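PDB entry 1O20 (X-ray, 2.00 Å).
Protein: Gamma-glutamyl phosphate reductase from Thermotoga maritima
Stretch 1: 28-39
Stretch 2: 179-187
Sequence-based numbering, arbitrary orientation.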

# COMPACT_ATOMS: atom_id res chain seq x y z
N ASP A 28 -19.96 -16.40 -2.09
CA ASP A 28 -20.29 -17.76 -1.66
C ASP A 28 -19.70 -18.82 -2.59
O ASP A 28 -19.29 -19.88 -2.13
N VAL A 29 -19.65 -18.51 -3.89
CA VAL A 29 -19.00 -19.37 -4.88
C VAL A 29 -17.48 -19.19 -4.91
O VAL A 29 -16.73 -20.16 -4.81
N LEU A 30 -17.01 -17.95 -5.01
CA LEU A 30 -15.57 -17.72 -5.18
C LEU A 30 -14.74 -18.25 -3.99
O LEU A 30 -13.68 -18.81 -4.20
N ARG A 31 -15.25 -18.11 -2.77
CA ARG A 31 -14.47 -18.41 -1.56
C ARG A 31 -14.04 -19.88 -1.54
O ARG A 31 -13.05 -20.23 -0.90
N ASN A 32 -14.76 -20.74 -2.27
CA ASN A 32 -14.45 -22.16 -2.31
C ASN A 32 -13.94 -22.67 -3.65
O ASN A 32 -13.76 -23.84 -3.82
N ALA A 33 -13.71 -21.77 -4.60
CA ALA A 33 -13.08 -22.09 -5.87
C ALA A 33 -11.67 -22.61 -5.67
O ALA A 33 -10.92 -22.12 -4.80
N THR A 34 -11.26 -23.58 -6.48
CA THR A 34 -9.87 -24.04 -6.44
C THR A 34 -8.97 -22.97 -7.01
O THR A 34 -9.42 -22.11 -7.78
N THR A 35 -7.71 -23.03 -6.65
CA THR A 35 -6.76 -22.09 -7.23
C THR A 35 -6.73 -22.24 -8.73
O THR A 35 -6.55 -21.26 -9.41
N ARG A 36 -6.87 -23.45 -9.24
CA ARG A 36 -6.88 -23.66 -10.69
C ARG A 36 -7.93 -22.80 -11.39
O ARG A 36 -7.62 -22.14 -12.38
N GLU A 37 -9.16 -22.80 -10.86
CA GLU A 37 -10.24 -21.99 -11.42
C GLU A 37 -9.98 -20.48 -11.27
O GLU A 37 -10.21 -19.73 -12.21
N LYS A 38 -9.42 -20.04 -10.14
CA LYS A 38 -9.15 -18.63 -9.92
C LYS A 38 -8.00 -18.17 -10.85
O LYS A 38 -8.09 -17.10 -11.44
N ASN A 39 -6.96 -18.97 -11.00
CA ASN A 39 -5.86 -18.72 -11.94
C ASN A 39 -6.35 -18.68 -13.41
O ASN A 39 -5.85 -17.88 -14.21
N GLU A 179 -16.29 -16.81 -18.80
CA GLU A 179 -15.79 -18.04 -19.41
C GLU A 179 -15.26 -19.02 -18.38
O GLU A 179 -14.62 -19.99 -18.75
N THR A 180 -15.52 -18.75 -17.10
CA THR A 180 -15.17 -19.64 -16.03
C THR A 180 -16.39 -19.91 -15.12
O THR A 180 -17.49 -19.41 -15.37
N GLU A 181 -16.13 -20.60 -14.02
CA GLU A 181 -17.12 -20.88 -12.99
C GLU A 181 -17.15 -19.78 -11.93
O GLU A 181 -17.92 -19.84 -11.01
N ILE A 182 -16.23 -18.83 -12.02
CA ILE A 182 -16.21 -17.71 -11.08
C ILE A 182 -17.25 -16.75 -11.59
O ILE A 182 -17.15 -16.31 -12.74
N PRO A 183 -18.25 -16.40 -10.77
CA PRO A 183 -19.34 -15.54 -11.23
C PRO A 183 -18.81 -14.18 -11.66
O PRO A 183 -17.88 -13.61 -11.10
N GLU A 184 -19.46 -13.68 -12.68
CA GLU A 184 -19.17 -12.40 -13.28
C GLU A 184 -19.35 -11.30 -12.22
O GLU A 184 -18.62 -10.33 -12.19
N SER A 185 -20.31 -11.52 -11.34
CA SER A 185 -20.63 -10.58 -10.26
C SER A 185 -19.63 -10.64 -9.08
O SER A 185 -19.80 -9.96 -8.06
N SER A 186 -18.58 -11.42 -9.22
CA SER A 186 -17.41 -11.33 -8.35
C SER A 186 -16.72 -9.96 -8.45
O SER A 186 -16.01 -9.57 -7.55
N VAL A 187 -16.95 -9.25 -9.55
CA VAL A 187 -16.37 -7.92 -9.77
C VAL A 187 -17.50 -6.98 -10.16
O VAL A 187 -18.05 -7.10 -11.24

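What fills the centre of the contact? Ile182 does, although its CA-to-CB bond points sideways. With chi1 and chi2 both m, the chain bends so that its tip comes nearer to the first stretch: CD1 of Ile182 lies 3.6 Å from CB of Ala33 and 3.8 Å from CD1 of Leu30. CD1 of Ile182 also lies 3.9 Å from CG of Glu37. Leu30, t at chi1 and p at chi2, is buried here, and Ala33 points toward the second stretch from the end of a type I turn.

How does Glu37 pair a carboxylate with this apolar patch? Its t, p conformation lays the CG methylene against Ile182 and carries the carboxylate on to the backbone beyond. There N of Glu181 donates a nearly straight hydrogen bond to OE2 of Glu37, 3.0 Å long. Nearby, OE1 of Glu37 and OE1 of Glu181 bring like charges to 4.5 Å.

What does Val29 touch in the second stretch? Val29, t at chi1, sets CG1 3.7 Å from CD of Pro183, an apolar contact between side chains that both point toward the opposing stretch.

Which polar side chains of the second stretch beside the contact bond within their own stretch? Thr180, in the p rotamer, accepts at OG1 from N of Ile182 (3.0 Å), while Ser186, in m, turns OG back to O of Pro183 (2.8 Å).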

# COMPACT_ATOMS: atom_id res chain seq x y z
CB ASP A 28 -21.81 -17.93 -1.52
CG ASP A 28 -22.18 -19.15 -0.68
OD1 ASP A 28 -21.33 -19.59 0.13
OD2 ASP A 28 -23.27 -19.77 -0.78
CB VAL A 29 -19.59 -19.09 -6.27
CG1 VAL A 29 -18.87 -19.89 -7.35
CG2 VAL A 29 -21.14 -19.39 -6.30
CB LEU A 30 -15.28 -16.23 -5.37
CG LEU A 30 -13.83 -15.77 -5.43
CD1 LEU A 30 -13.05 -16.49 -6.55
CD2 LEU A 30 -13.79 -14.29 -5.62
CB ARG A 31 -15.25 -18.05 -0.32
CG ARG A 31 -16.40 -18.97 0.06
CD ARG A 31 -17.36 -18.40 1.06
NE ARG A 31 -18.50 -19.27 1.29
CZ ARG A 31 -18.54 -20.22 2.20
NH1 ARG A 31 -17.50 -20.45 3.00
NH2 ARG A 31 -19.61 -20.97 2.27
CB ASN A 32 -15.67 -22.98 -1.87
CG ASN A 32 -15.88 -22.93 -0.37
OD1 ASN A 32 -16.96 -22.63 0.07
ND2 ASN A 32 -14.86 -23.24 0.41
CB ALA A 33 -13.05 -20.83 -6.78
CB THR A 34 -9.67 -25.29 -7.31
OG1 THR A 34 -10.09 -25.01 -8.66
CG2 THR A 34 -10.55 -26.46 -6.82
CB THR A 35 -5.39 -22.32 -6.69
OG1 THR A 35 -5.46 -22.52 -5.27
CG2 THR A 35 -4.48 -21.07 -6.91
CB ARG A 36 -7.10 -25.13 -11.06
CG ARG A 36 -7.11 -25.39 -12.57
CD ARG A 36 -7.27 -26.87 -12.90
NE ARG A 36 -6.03 -27.56 -12.57
CZ ARG A 36 -5.76 -28.86 -12.81
NH1 ARG A 36 -6.68 -29.64 -13.35
NH2 ARG A 36 -4.58 -29.35 -12.48
CB GLU A 37 -11.60 -22.38 -10.80
CG GLU A 37 -12.81 -21.98 -11.64
CD GLU A 37 -12.90 -22.69 -12.98
OE1 GLU A 37 -12.32 -23.79 -13.13
OE2 GLU A 37 -13.52 -22.12 -13.89
CB LYS A 38 -8.86 -18.30 -8.43
CG LYS A 38 -9.96 -18.75 -7.44
CD LYS A 38 -9.67 -18.36 -5.97
CE LYS A 38 -8.58 -19.21 -5.34
NZ LYS A 38 -8.32 -18.92 -3.93
CB ASN A 39 -4.79 -19.79 -11.85
CG ASN A 39 -3.90 -19.65 -10.65
OD1 ASN A 39 -3.91 -18.62 -9.94
ND2 ASN A 39 -3.11 -20.72 -10.38
CB GLU A 179 -14.68 -17.69 -20.40
CG GLU A 179 -15.19 -17.01 -21.68
CD GLU A 179 -14.10 -16.51 -22.59
OE1 GLU A 179 -12.90 -16.83 -22.34
OE2 GLU A 179 -14.43 -15.78 -23.56
CB THR A 180 -14.03 -19.02 -15.16
OG1 THR A 180 -14.56 -17.95 -14.36
CG2 THR A 180 -13.00 -18.35 -16.02
CB GLU A 181 -16.82 -22.22 -12.31
CG GLU A 181 -17.12 -23.42 -13.20
CD GLU A 181 -16.65 -24.75 -12.61
OE1 GLU A 181 -16.33 -24.83 -11.37
OE2 GLU A 181 -16.58 -25.74 -13.41
CB ILE A 182 -14.82 -17.01 -11.09
CG1 ILE A 182 -13.64 -17.96 -10.90
CG2 ILE A 182 -14.79 -15.89 -10.10
CD1 ILE A 182 -13.58 -18.66 -9.65
CB PRO A 183 -20.24 -15.43 -10.02
CG PRO A 183 -19.89 -16.60 -9.19
CD PRO A 183 -18.44 -16.77 -9.36
CB GLU A 184 -20.19 -12.22 -14.40
CG GLU A 184 -19.87 -11.17 -15.36
CD GLU A 184 -20.92 -11.06 -16.43
OE1 GLU A 184 -22.02 -11.65 -16.27
OE2 GLU A 184 -20.63 -10.37 -17.40
CB SER A 185 -22.08 -10.80 -9.76
OG SER A 185 -22.30 -12.17 -9.51
CB SER A 186 -16.41 -12.40 -8.74
OG SER A 186 -16.92 -13.69 -8.47
CB VAL A 187 -15.32 -7.94 -10.84
CG1 VAL A 187 -14.73 -6.58 -11.07
CG2 VAL A 187 -14.19 -8.88 -10.45